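Local structure of cell wall surface anchor family protein (Streptococcus pneumoniae, 4OQ1) at residues A[41-46]-A[117-122]; A[153-158]-A[220-225]; A[181-184]-A[189-192]; A[198-201]-A[207-210]. The protein is an ancillary pilin built of beta-rich domains that probably anchors the pneumococcal pilus to the cell wall. The protein carries 3 engineered substitutions. One frame throughout, in Å; residues are numbered along the deposited sequence.

In the fold
Interaction 1 belongs to the N-terminal part of the chain; interactions 2, 3 and 4 lie together in the CnaB-type domain that follows. Interactions 1 and 3 meet directly, with Q43 OE1 2.9 Å from S191 OG and D117 O 3.0 Å from S192 OG, so the two together describe the junction between these parts. Interactions 3 and 4 adjoin inside the domain, their centres about 12 Å apart. Interaction 4 leads on to interaction 2, where L153 N lies 2.7 Å from I208 O and E224 OE1 2.8 Å from Y201 OH. Interaction 2 holds the intramolecular cross-link from K155 to N252; its centre is about 32 Å from that of interaction 1.

Interaction 1 of 4, residues A[41-46]-A[117-122]; sequences VSQLPS and DAVSYP
V119 pushes one methyl, CG2, against the whole length of the Q43 side chain, and the two groups meet at a slant. The tightest point is at the root of the glutamine, where V119 CG2 comes to 3.3 Å from Q43 CB. Further out the same methyl stays close, 3.7 Å from Q43 CD and 3.6 Å from Q43 OE1, so the glutamine lies along it rather than touching at one spot. Two torsions explain this: Q43 has CG anti to the carbonyl carbon (chi1 -63°), and its chain then runs on extended (chi2 172°). L44 comes to the valine from another direction, its side chain roughly perpendicular to that of V119, and L44 CD2 sits 4.1 Å from V119 CB. Beside this, the methyl of A118 rests on the glutamine backbone, with A118 CB 3.7 Å from Q43 O.

The contact joins the turn that follows helix 37-42 to the loop leading into strand 120-129, a member of the mixed sheet of the N-terminal part. L44 also packs on F93 and V119 on I114, both in strands of that sheet, while T116 OG1 takes a hydrogen bond from V119 N and a weak one from A118 N.

The polar end of Q43 looks across to the next domain: its OE1 is hydrogen-bonded to S191 OG. D117 O likewise pairs with S192 OG, and Q43 O has a weak bond to S193 OG.

Interaction 2 of 4, residues A[153-158]-A[220-225]; sequences LIKVDQ and FKEVEP
The ring of F220 takes a methyl of L153 over one face: L153 CD1 lies 3.9 Å from the ring centroid, 28° off the normal, a CH-pi contact. The methyl sits toward the root of the ring, 3.6 Å from F220 CG, and the two side chains run antiparallel alongside each other. F168, L170 and I248 also touch the phenylalanine. The second flat group, the E222 carboxylate, has K155 CE standing obliquely to its plane and near both oxygens, 3.4 Å from E222 OE2 and 3.6 Å from E222 OE1. The lysine and glutamate chains cross at about a right angle. K155 reaches this spot by bending at chi2 (55°) and chi4 (87°), which also turns K155 NZ back to a weak 3.3 Å hydrogen bond with V156 O.

K155 NZ is covalently linked to N252 CG. This is the lysine-asparagine isopeptide bond of pilin CnaB domains, and a buried acid beside it, here E222, is consistent with the residue that assists bond formation in such domains.

K155 and N252 lie on the adjacent parallel strands 150-157 and 246-254, so the bond ties the domain's first and last strands. F220 and E222 come from strand 216-224 of the facing sheet, which closes over L153 and K155. E222 also touches V231 of strand 229-231 and F168 of strand 167-174.

Interaction 3 of 4, residues A[181-184]-A[189-192]; sequences AVPL and RYSS. Engineered in segment 181-184: A181 (natural residue Glu).
L184 and Y190 form an antiparallel non-hydrogen-bonded pair, their CA atoms only 4.5 Å apart and their side chains diverging, at the short hairpin between strands 177-185 and 189-190. Beyond it S191 N donates a weak hydrogen bond to P183 O, 3.3 Å long and fairly straight at 163°. The CA atoms of the pair themselves approach carbonyl oxygens: L184 CA is 3.3 Å from R189 O, and Y190 CA points at P183 O.

The tyrosine ring lies beside the chain from V182 to P183. V182 CG1 meets it at the edge, in its plane, 3.6 Å from Y190 CD1, and the valine and tyrosine side chains cross nearly at right angles. P183 instead lies alongside the ring and points the same way, with P183 CG 3.9 Å from Y190 CE1. Having its CG anti to the backbone N (chi1 173°), Y190 swings its ring back beside these two residues although its first bond leaves away from them. The CB edge of the proline ring is pressed against a carbonyl oxygen, P183 CB being 3.1 Å from S191 O. L184, further along, turns its CD2 methyl over R189 O.

Proline brings no N-H to this pairing, and what crosses is one weak N-H...O bond, two CA-H...O contacts and close apolar packing. The polar side chains of R189, S191 and S192 instead find partners in the N-terminal part: R189 makes a salt bridge with E39, and the two serines join the same interface.

Interaction 4 of 4, residues A[198-201]-A[207-210]; sequences RTLY and EIFV
L200 reaches across to strand 207-211 and meets both I208 and V210. Its CB has I208 CD1 4.1 Å away. With CG anti to the carbonyl carbon (chi1 -61°), the branch then runs inward, and the two methyls part. L200 CD2 touches I208 CG2 at 4.0 Å and V210 CG2 at 4.1 Å, crossing each side chain at about a right angle, while L200 CD1 faces L184 of strand 177-185. I208 answers from the other strand by folding its longer branch over the backbone: its CD1 is 3.7 Å from L200 O and its CG1 3.7 Å from Y201 C.

Past the leucine the two chains are bridged by a water, which donates to Y201 O and to E207 O, both at 2.9 Å. Y201 O and E207 O are both acceptors, 4.3 Å apart, and the water supplies the protons between them. The outer ends are held by others, Y201 OH by E224 and E207 by a salt bridge to R162.

Strand 200-201 pairs with 167-174 in one sheet and 207-211 with 150-157 in the other, so the chain here crosses between sheets. Aliphatic residues meeting across such a gap form the core of a beta sandwich, here the CnaB (reverse immunoglobulin) fold.

Interaction 1 of 4, residues A[41-46]-A[117-122]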
loop_
_atom_site.group_PDB
_atom_site.type_symbol
_atom_site.label_atom_id
_atom_site.label_comp_id
_atom_site.label_asym_id
_atom_site.label_seq_id
_atom_site.Cartn_x
_atom_site.Cartn_y
_atom_site.Cartn_z
ATOM N N VAL A 41 -9.619 3.064 -17.906
ATOM C CA VAL A 41 -10.322 1.969 -18.601
ATOM C C VAL A 41 -10.182 0.677 -17.796
ATOM O O VAL A 41 -11.159 -0.033 -17.522
ATOM C CB VAL A 41 -9.705 1.786 -19.992
ATOM C CG1 VAL A 41 -10.035 0.433 -20.572
ATOM C CG2 VAL A 41 -10.109 2.895 -20.917
ATOM N N SER A 42 -8.972 0.408 -17.341
ATOM C CA SER A 42 -8.733 -0.818 -16.571
ATOM C C SER A 42 -9.680 -0.891 -15.411
ATOM O O SER A 42 -10.051 -1.941 -14.988
ATOM C CB SER A 42 -7.298 -0.903 -16.123
ATOM O OG SER A 42 -7.048 -0.025 -15.068
ATOM N N GLN A 43 -10.134 0.230 -14.903
ATOM C CA GLN A 43 -10.974 0.180 -13.732
ATOM C C GLN A 43 -12.446 -0.034 -14.089
ATOM O O GLN A 43 -13.267 -0.172 -13.158
ATOM C CB GLN A 43 -10.848 1.453 -12.905
ATOM C CG GLN A 43 -9.505 1.793 -12.291
ATOM C CD GLN A 43 -9.576 3.205 -11.684
ATOM O OE1 GLN A 43 -10.198 3.422 -10.623
ATOM N NE2 GLN A 43 -8.978 4.179 -12.371
ATOM N N LEU A 44 -12.786 -0.078 -15.389
ATOM C CA LEU A 44 -14.188 -0.265 -15.772
ATOM C C LEU A 44 -14.653 -1.708 -15.710
ATOM O O LEU A 44 -14.011 -2.586 -16.258
ATOM C CB LEU A 44 -14.467 0.202 -17.159
ATOM C CG LEU A 44 -14.236 1.679 -17.377
ATOM C CD1 LEU A 44 -14.667 1.986 -18.784
ATOM C CD2 LEU A 44 -15.016 2.510 -16.364
ATOM N N PRO A 45 -15.812 -1.936 -15.118
ATOM C CA PRO A 45 -16.301 -3.335 -15.184
ATOM C C PRO A 45 -16.457 -3.811 -16.605
ATOM O O PRO A 45 -15.921 -4.870 -16.956
ATOM C CB PRO A 45 -17.642 -3.271 -14.477
ATOM C CG PRO A 45 -17.488 -2.154 -13.511
ATOM C CD PRO A 45 -16.624 -1.111 -14.209
ATOM N N SER A 46 -17.157 -3.022 -17.424
ATOM C CA SER A 46 -17.400 -3.342 -18.827
ATOM C C SER A 46 -16.972 -2.198 -19.739
ATOM O O SER A 46 -17.308 -1.076 -19.473
ATOM C CB SER A 46 -18.903 -3.609 -19.029
ATOM O OG SER A 46 -19.242 -3.652 -20.410
ATOM N N ASP A 117 -19.472 3.533 -10.042
ATOM C CA ASP A 117 -19.138 3.221 -8.672
ATOM C C ASP A 117 -17.646 3.117 -8.471
ATOM O O ASP A 117 -17.194 3.254 -7.373
ATOM C CB ASP A 117 -19.711 1.856 -8.303
ATOM C CG ASP A 117 -21.231 1.814 -8.355
ATOM O OD1 ASP A 117 -21.883 2.886 -8.327
ATOM O OD2 ASP A 117 -21.765 0.676 -8.419
ATOM N N ALA A 118 -16.916 2.799 -9.528
ATOM C CA ALA A 118 -15.495 2.635 -9.448
ATOM C C ALA A 118 -14.798 3.895 -9.904
ATOM O O ALA A 118 -13.868 4.347 -9.258
ATOM C CB ALA A 118 -15.067 1.472 -10.333
ATOM N N VAL A 119 -15.271 4.444 -11.023
ATOM C CA VAL A 119 -14.569 5.474 -11.779
ATOM C C VAL A 119 -15.466 6.671 -12.136
ATOM O O VAL A 119 -16.531 6.484 -12.702
ATOM C CB VAL A 119 -14.111 4.879 -13.114
ATOM C CG1 VAL A 119 -13.643 5.946 -14.100
ATOM C CG2 VAL A 119 -12.985 3.941 -12.868
ATOM N N SER A 120 -14.989 7.871 -11.847
ATOM C CA SER A 120 -15.648 9.102 -12.243
ATOM C C SER A 120 -14.672 9.892 -13.099
ATOM O O SER A 120 -13.506 10.030 -12.725
ATOM C CB SER A 120 -15.966 9.897 -11.031
ATOM O OG SER A 120 -17.058 9.279 -10.387
ATOM N N TYR A 121 -15.137 10.365 -14.259
ATOM C CA TYR A 121 -14.339 11.263 -15.098
ATOM C C TYR A 121 -15.220 12.423 -15.507
ATOM O O TYR A 121 -15.744 12.473 -16.645
ATOM C CB TYR A 121 -13.788 10.553 -16.262
ATOM C CG TYR A 121 -12.694 11.321 -16.917
ATOM C CD1 TYR A 121 -11.353 10.891 -16.789
ATOM C CD2 TYR A 121 -12.936 12.463 -17.634
ATOM C CE1 TYR A 121 -10.330 11.623 -17.344
ATOM C CE2 TYR A 121 -11.933 13.197 -18.221
ATOM C CZ TYR A 121 -10.622 12.780 -18.078
ATOM O OH TYR A 121 -9.586 13.505 -18.710
ATOM N N PRO A 122 -15.379 13.370 -14.590
ATOM C CA PRO A 122 -16.078 14.616 -14.844
ATOM C C PRO A 122 -15.305 15.494 -15.770
ATOM O O PRO A 122 -14.104 15.589 -15.688
ATOM C CB PRO A 122 -16.238 15.226 -13.467
ATOM C CG PRO A 122 -15.206 14.574 -12.647
ATOM C CD PRO A 122 -14.902 13.264 -13.205
#

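Interaction 2 of 4, residues A[153-158]-A[220-225]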
loop_
_atom_site.group_PDB
_atom_site.type_symbol
_atom_site.label_atom_id
_atom_site.label_comp_id
_atom_site.label_asym_id
_atom_site.label_seq_id
_atom_site.Cartn_x
_atom_site.Cartn_y
_atom_site.Cartn_z
ATOM N N LEU A 153 2.135 9.488 5.592
ATOM C CA LEU A 153 2.765 8.791 6.708
ATOM C C LEU A 153 4.263 9.050 6.670
ATOM O O LEU A 153 4.916 8.888 5.618
ATOM C CB LEU A 153 2.419 7.290 6.717
ATOM C CG LEU A 153 2.954 6.443 7.889
ATOM C CD1 LEU A 153 2.061 5.198 8.080
ATOM C CD2 LEU A 153 4.360 6.093 7.543
ATOM N N ILE A 154 4.792 9.470 7.826
ATOM C CA ILE A 154 6.217 9.713 8.004
ATOM C C ILE A 154 6.762 8.703 9.024
ATOM O O ILE A 154 6.331 8.673 10.158
ATOM C CB ILE A 154 6.564 11.132 8.507
ATOM C CG1 ILE A 154 6.087 12.170 7.496
ATOM C CG2 ILE A 154 8.080 11.202 8.595
ATOM C CD1 ILE A 154 6.381 13.596 7.887
ATOM N N LYS A 155 7.697 7.891 8.557
ATOM C CA LYS A 155 8.343 6.867 9.340
ATOM C C LYS A 155 9.754 7.263 9.725
ATOM O O LYS A 155 10.587 7.485 8.912
ATOM C CB LYS A 155 8.360 5.553 8.575
ATOM C CG LYS A 155 8.752 4.344 9.383
ATOM C CD LYS A 155 7.925 4.117 10.627
ATOM C CE LYS A 155 8.351 2.877 11.401
ATOM N NZ LYS A 155 9.449 3.031 12.399
ATOM N N VAL A 156 9.988 7.301 11.007
ATOM C CA VAL A 156 11.260 7.680 11.581
ATOM C C VAL A 156 11.772 6.712 12.659
ATOM O O VAL A 156 11.009 5.872 13.244
ATOM C CB VAL A 156 11.226 9.100 12.179
ATOM C CG1 VAL A 156 11.033 10.194 11.124
ATOM C CG2 VAL A 156 10.227 9.249 13.322
ATOM N N ASP A 157 13.043 6.876 12.997
ATOM C CA ASP A 157 13.579 6.339 14.230
ATOM C C ASP A 157 13.474 7.347 15.338
ATOM O O ASP A 157 12.883 8.409 15.169
ATOM C CB ASP A 157 15.013 5.750 14.042
ATOM C CG ASP A 157 16.092 6.808 13.910
ATOM O OD1 ASP A 157 15.764 7.981 14.042
ATOM O OD2 ASP A 157 17.227 6.435 13.593
ATOM N N GLN A 158 14.008 7.044 16.497
ATOM C CA GLN A 158 13.818 7.891 17.713
ATOM C C GLN A 158 14.608 9.178 17.556
ATOM O O GLN A 158 14.297 10.134 18.222
ATOM C CB GLN A 158 14.300 7.161 19.011
ATOM C CG GLN A 158 15.792 6.806 19.055
ATOM C CD GLN A 158 16.094 5.443 18.479
ATOM O OE1 GLN A 158 15.553 5.058 17.439
ATOM N NE2 GLN A 158 16.947 4.656 19.188
ATOM N N PHE A 220 -3.027 2.484 9.665
ATOM C CA PHE A 220 -1.851 1.960 9.025
ATOM C C PHE A 220 -1.185 0.922 9.984
ATOM O O PHE A 220 -0.844 1.274 11.108
ATOM C CB PHE A 220 -0.870 3.077 8.690
ATOM C CG PHE A 220 -1.216 3.879 7.527
ATOM C CD1 PHE A 220 -0.624 3.631 6.303
ATOM C CD2 PHE A 220 -2.003 5.029 7.656
ATOM C CE1 PHE A 220 -0.912 4.433 5.204
ATOM C CE2 PHE A 220 -2.261 5.842 6.553
ATOM C CZ PHE A 220 -1.728 5.529 5.336
ATOM N N LYS A 221 -1.089 -0.346 9.555
ATOM C CA LYS A 221 -0.510 -1.393 10.348
ATOM C C LYS A 221 0.840 -1.766 9.907
ATOM O O LYS A 221 1.049 -2.050 8.739
ATOM C CB LYS A 221 -1.388 -2.658 10.315
ATOM C CG LYS A 221 -2.853 -2.416 10.458
ATOM C CD LYS A 221 -3.604 -3.739 10.365
ATOM C CE LYS A 221 -3.347 -4.698 11.504
ATOM N NZ LYS A 221 -3.986 -4.126 12.716
ATOM N N GLU A 222 1.802 -1.744 10.832
ATOM C CA GLU A 222 3.224 -1.959 10.452
ATOM C C GLU A 222 3.579 -3.451 10.332
ATOM O O GLU A 222 4.252 -4.018 11.198
ATOM C CB GLU A 222 4.161 -1.271 11.435
ATOM C CG GLU A 222 5.582 -1.289 10.985
ATOM C CD GLU A 222 6.491 -0.339 11.785
ATOM O OE1 GLU A 222 5.997 0.446 12.586
ATOM O OE2 GLU A 222 7.721 -0.481 11.626
ATOM N N VAL A 223 3.161 -4.060 9.243
ATOM C CA VAL A 223 3.290 -5.479 9.031
ATOM C C VAL A 223 4.685 -5.911 8.690
ATOM O O VAL A 223 5.015 -7.053 8.956
ATOM C CB VAL A 223 2.302 -6.002 7.929
ATOM C CG1 VAL A 223 0.898 -5.888 8.467
ATOM C CG2 VAL A 223 2.536 -5.293 6.579
ATOM N N GLU A 224 5.508 -5.006 8.127
ATOM C CA GLU A 224 6.867 -5.318 7.755
ATOM C C GLU A 224 7.925 -4.271 8.227
ATOM O O GLU A 224 8.450 -3.528 7.426
ATOM C CB GLU A 224 6.944 -5.492 6.275
ATOM C CG GLU A 224 7.937 -6.508 5.807
ATOM C CD GLU A 224 7.856 -6.635 4.284
ATOM O OE1 GLU A 224 6.721 -6.656 3.776
ATOM O OE2 GLU A 224 8.918 -6.710 3.600
ATOM N N PRO A 225 8.287 -4.311 9.535
ATOM C CA PRO A 225 9.374 -3.478 10.092
ATOM C C PRO A 225 10.700 -3.807 9.447
ATOM O O PRO A 225 10.893 -4.875 8.906
ATOM C CB PRO A 225 9.385 -3.809 11.573
ATOM C CG PRO A 225 8.585 -4.999 11.750
ATOM C CD PRO A 225 7.683 -5.166 10.564
#

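Interaction 3 of 4, residues A[181-184]-A[189-192]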
loop_
_atom_site.group_PDB
_atom_site.type_symbol
_atom_site.label_atom_id
_atom_site.label_comp_id
_atom_site.label_asym_id
_atom_site.label_seq_id
_atom_site.Cartn_x
_atom_site.Cartn_y
_atom_site.Cartn_z
ATOM N N ALA A 181 -9.523 -4.451 4.295
ATOM C CA ALA A 181 -8.338 -3.993 3.567
ATOM C C ALA A 181 -8.793 -3.068 2.444
ATOM O O ALA A 181 -9.720 -3.370 1.657
ATOM C CB ALA A 181 -7.498 -5.174 3.058
ATOM N N VAL A 182 -8.102 -1.934 2.322
ATOM C CA VAL A 182 -8.519 -0.898 1.433
ATOM C C VAL A 182 -7.982 -1.172 0.075
ATOM O O VAL A 182 -6.817 -1.402 -0.071
ATOM C CB VAL A 182 -7.977 0.485 1.894
ATOM C CG1 VAL A 182 -8.317 1.549 0.897
ATOM C CG2 VAL A 182 -8.605 0.860 3.260
ATOM N N PRO A 183 -8.842 -1.118 -0.948
ATOM C CA PRO A 183 -8.325 -1.270 -2.325
ATOM C C PRO A 183 -7.541 -0.124 -2.877
ATOM O O PRO A 183 -8.016 1.004 -2.744
ATOM C CB PRO A 183 -9.589 -1.449 -3.107
ATOM C CG PRO A 183 -10.634 -0.741 -2.347
ATOM C CD PRO A 183 -10.295 -0.893 -0.930
ATOM N N LEU A 184 -6.503 -0.402 -3.657
ATOM C CA LEU A 184 -5.560 0.621 -4.128
ATOM C C LEU A 184 -5.078 0.328 -5.507
ATOM O O LEU A 184 -5.019 -0.850 -5.918
ATOM C CB LEU A 184 -4.345 0.660 -3.234
ATOM C CG LEU A 184 -4.622 1.034 -1.772
ATOM C CD1 LEU A 184 -3.369 0.851 -0.918
ATOM C CD2 LEU A 184 -5.125 2.460 -1.579
ATOM N N ARG A 189 -3.346 5.269 -4.543
ATOM C CA ARG A 189 -4.570 5.968 -4.760
ATOM C C ARG A 189 -5.636 4.952 -4.544
ATOM O O ARG A 189 -5.517 3.831 -5.005
ATOM C CB ARG A 189 -4.683 6.537 -6.174
ATOM C CG ARG A 189 -3.447 7.404 -6.472
ATOM C CD ARG A 189 -3.415 8.086 -7.816
ATOM N NE ARG A 189 -2.692 7.214 -8.706
ATOM C CZ ARG A 189 -3.244 6.402 -9.598
ATOM N NH1 ARG A 189 -4.569 6.367 -9.795
ATOM N NH2 ARG A 189 -2.430 5.636 -10.312
ATOM N N TYR A 190 -6.666 5.326 -3.830
ATOM C CA TYR A 190 -7.787 4.475 -3.640
ATOM C C TYR A 190 -8.500 4.246 -4.960
ATOM O O TYR A 190 -8.640 5.160 -5.761
ATOM C CB TYR A 190 -8.756 5.160 -2.637
ATOM C CG TYR A 190 -10.041 4.503 -2.452
ATOM C CD1 TYR A 190 -10.221 3.537 -1.462
ATOM C CD2 TYR A 190 -11.125 4.829 -3.221
ATOM C CE1 TYR A 190 -11.372 2.883 -1.267
ATOM C CE2 TYR A 190 -12.337 4.167 -3.017
ATOM C CZ TYR A 190 -12.459 3.250 -2.016
ATOM O OH TYR A 190 -13.607 2.611 -1.812
ATOM N N SER A 191 -8.974 3.037 -5.165
ATOM C CA SER A 191 -9.928 2.780 -6.210
ATOM C C SER A 191 -10.759 1.654 -5.740
ATOM O O SER A 191 -10.228 0.621 -5.346
ATOM C CB SER A 191 -9.241 2.381 -7.520
ATOM O OG SER A 191 -10.109 1.635 -8.363
ATOM N N SER A 192 -12.063 1.800 -5.819
ATOM C CA SER A 192 -12.940 0.800 -5.190
ATOM C C SER A 192 -12.921 -0.597 -5.884
ATOM O O SER A 192 -13.412 -1.556 -5.310
ATOM C CB SER A 192 -14.380 1.290 -5.043
ATOM O OG SER A 192 -14.882 1.587 -6.296
#

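Interaction 4 of 4, residues A[198-201]-A[207-210]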
loop_
_atom_site.group_PDB
_atom_site.type_symbol
_atom_site.label_atom_id
_atom_site.label_comp_id
_atom_site.label_asym_id
_atom_site.label_seq_id
_atom_site.Cartn_x
_atom_site.Cartn_y
_atom_site.Cartn_z
ATOM N N ARG A 198 -2.196 -5.369 -0.764
ATOM C CA ARG A 198 -0.865 -4.828 -1.006
ATOM C C ARG A 198 -0.224 -4.307 0.298
ATOM O O ARG A 198 -0.899 -3.774 1.194
ATOM C CB ARG A 198 -0.866 -3.732 -2.076
ATOM C CG ARG A 198 -1.385 -4.176 -3.428
ATOM C CD ARG A 198 -1.565 -3.040 -4.394
ATOM N NE ARG A 198 -0.298 -2.326 -4.614
ATOM C CZ ARG A 198 -0.171 -1.131 -5.215
ATOM N NH1 ARG A 198 -1.237 -0.474 -5.695
ATOM N NH2 ARG A 198 1.023 -0.576 -5.312
ATOM N N THR A 199 1.087 -4.486 0.374
ATOM C CA THR A 199 1.889 -3.843 1.366
ATOM C C THR A 199 2.391 -2.592 0.776
ATOM O O THR A 199 2.860 -2.584 -0.374
ATOM C CB THR A 199 3.015 -4.751 1.849
ATOM O OG1 THR A 199 2.386 -5.928 2.399
ATOM C CG2 THR A 199 3.800 -4.123 2.932
ATOM N N LEU A 200 2.295 -1.522 1.554
ATOM C CA LEU A 200 2.761 -0.166 1.122
ATOM C C LEU A 200 4.115 0.064 1.778
ATOM O O LEU A 200 4.265 -0.126 2.968
ATOM C CB LEU A 200 1.747 0.877 1.683
ATOM C CG LEU A 200 0.261 0.939 1.355
ATOM C CD1 LEU A 200 -0.595 -0.208 1.880
ATOM C CD2 LEU A 200 -0.435 2.184 1.844
ATOM N N TYR A 201 5.131 0.601 1.059
ATOM C CA TYR A 201 6.439 0.729 1.609
ATOM C C TYR A 201 6.890 2.181 1.597
ATOM O O TYR A 201 6.722 2.861 0.597
ATOM C CB TYR A 201 7.521 -0.082 0.720
ATOM C CG TYR A 201 7.320 -1.566 0.817
ATOM C CD1 TYR A 201 6.518 -2.200 -0.088
ATOM C CD2 TYR A 201 7.857 -2.295 1.854
ATOM C CE1 TYR A 201 6.257 -3.560 0.007
ATOM C CE2 TYR A 201 7.586 -3.668 2.017
ATOM C CZ TYR A 201 6.857 -4.319 1.060
ATOM O OH TYR A 201 6.535 -5.669 1.197
ATOM N N GLU A 207 8.431 8.187 3.526
ATOM C CA GLU A 207 7.060 8.676 3.406
ATOM C C GLU A 207 6.195 7.695 2.658
ATOM O O GLU A 207 6.667 7.013 1.774
ATOM C CB GLU A 207 6.927 10.079 2.820
ATOM C CG GLU A 207 7.822 11.050 3.546
ATOM C CD GLU A 207 7.731 12.484 3.089
ATOM O OE1 GLU A 207 7.336 12.699 1.924
ATOM O OE2 GLU A 207 8.186 13.354 3.872
ATOM N N ILE A 208 4.962 7.553 3.120
ATOM C CA ILE A 208 3.913 6.982 2.292
ATOM C C ILE A 208 2.810 8.027 2.064
ATOM O O ILE A 208 2.277 8.641 3.022
ATOM C CB ILE A 208 3.333 5.697 2.880
ATOM C CG1 ILE A 208 4.395 4.584 2.949
ATOM C CG2 ILE A 208 2.137 5.189 2.089
ATOM C CD1 ILE A 208 3.996 3.436 3.905
ATOM N N PHE A 209 2.395 8.150 0.833
ATOM C CA PHE A 209 1.372 9.162 0.429
ATOM C C PHE A 209 0.233 8.508 -0.279
ATOM O O PHE A 209 0.443 7.836 -1.303
ATOM C CB PHE A 209 2.032 10.243 -0.467
ATOM C CG PHE A 209 1.191 11.477 -0.666
ATOM C CD1 PHE A 209 1.127 12.421 0.309
ATOM C CD2 PHE A 209 0.514 11.691 -1.840
ATOM C CE1 PHE A 209 0.339 13.573 0.169
ATOM C CE2 PHE A 209 -0.274 12.850 -2.014
ATOM C CZ PHE A 209 -0.356 13.781 -0.996
ATOM N N VAL A 210 -0.967 8.628 0.288
ATOM C CA VAL A 210 -2.172 8.006 -0.265
ATOM C C VAL A 210 -3.222 9.054 -0.531
ATOM O O VAL A 210 -3.659 9.779 0.407
ATOM C CB VAL A 210 -2.789 6.972 0.699
ATOM C CG1 VAL A 210 -3.933 6.271 0.007
ATOM C CG2 VAL A 210 -1.688 5.980 1.111
HETATM O O HOH W 1 5.959 5.398 -0.562
#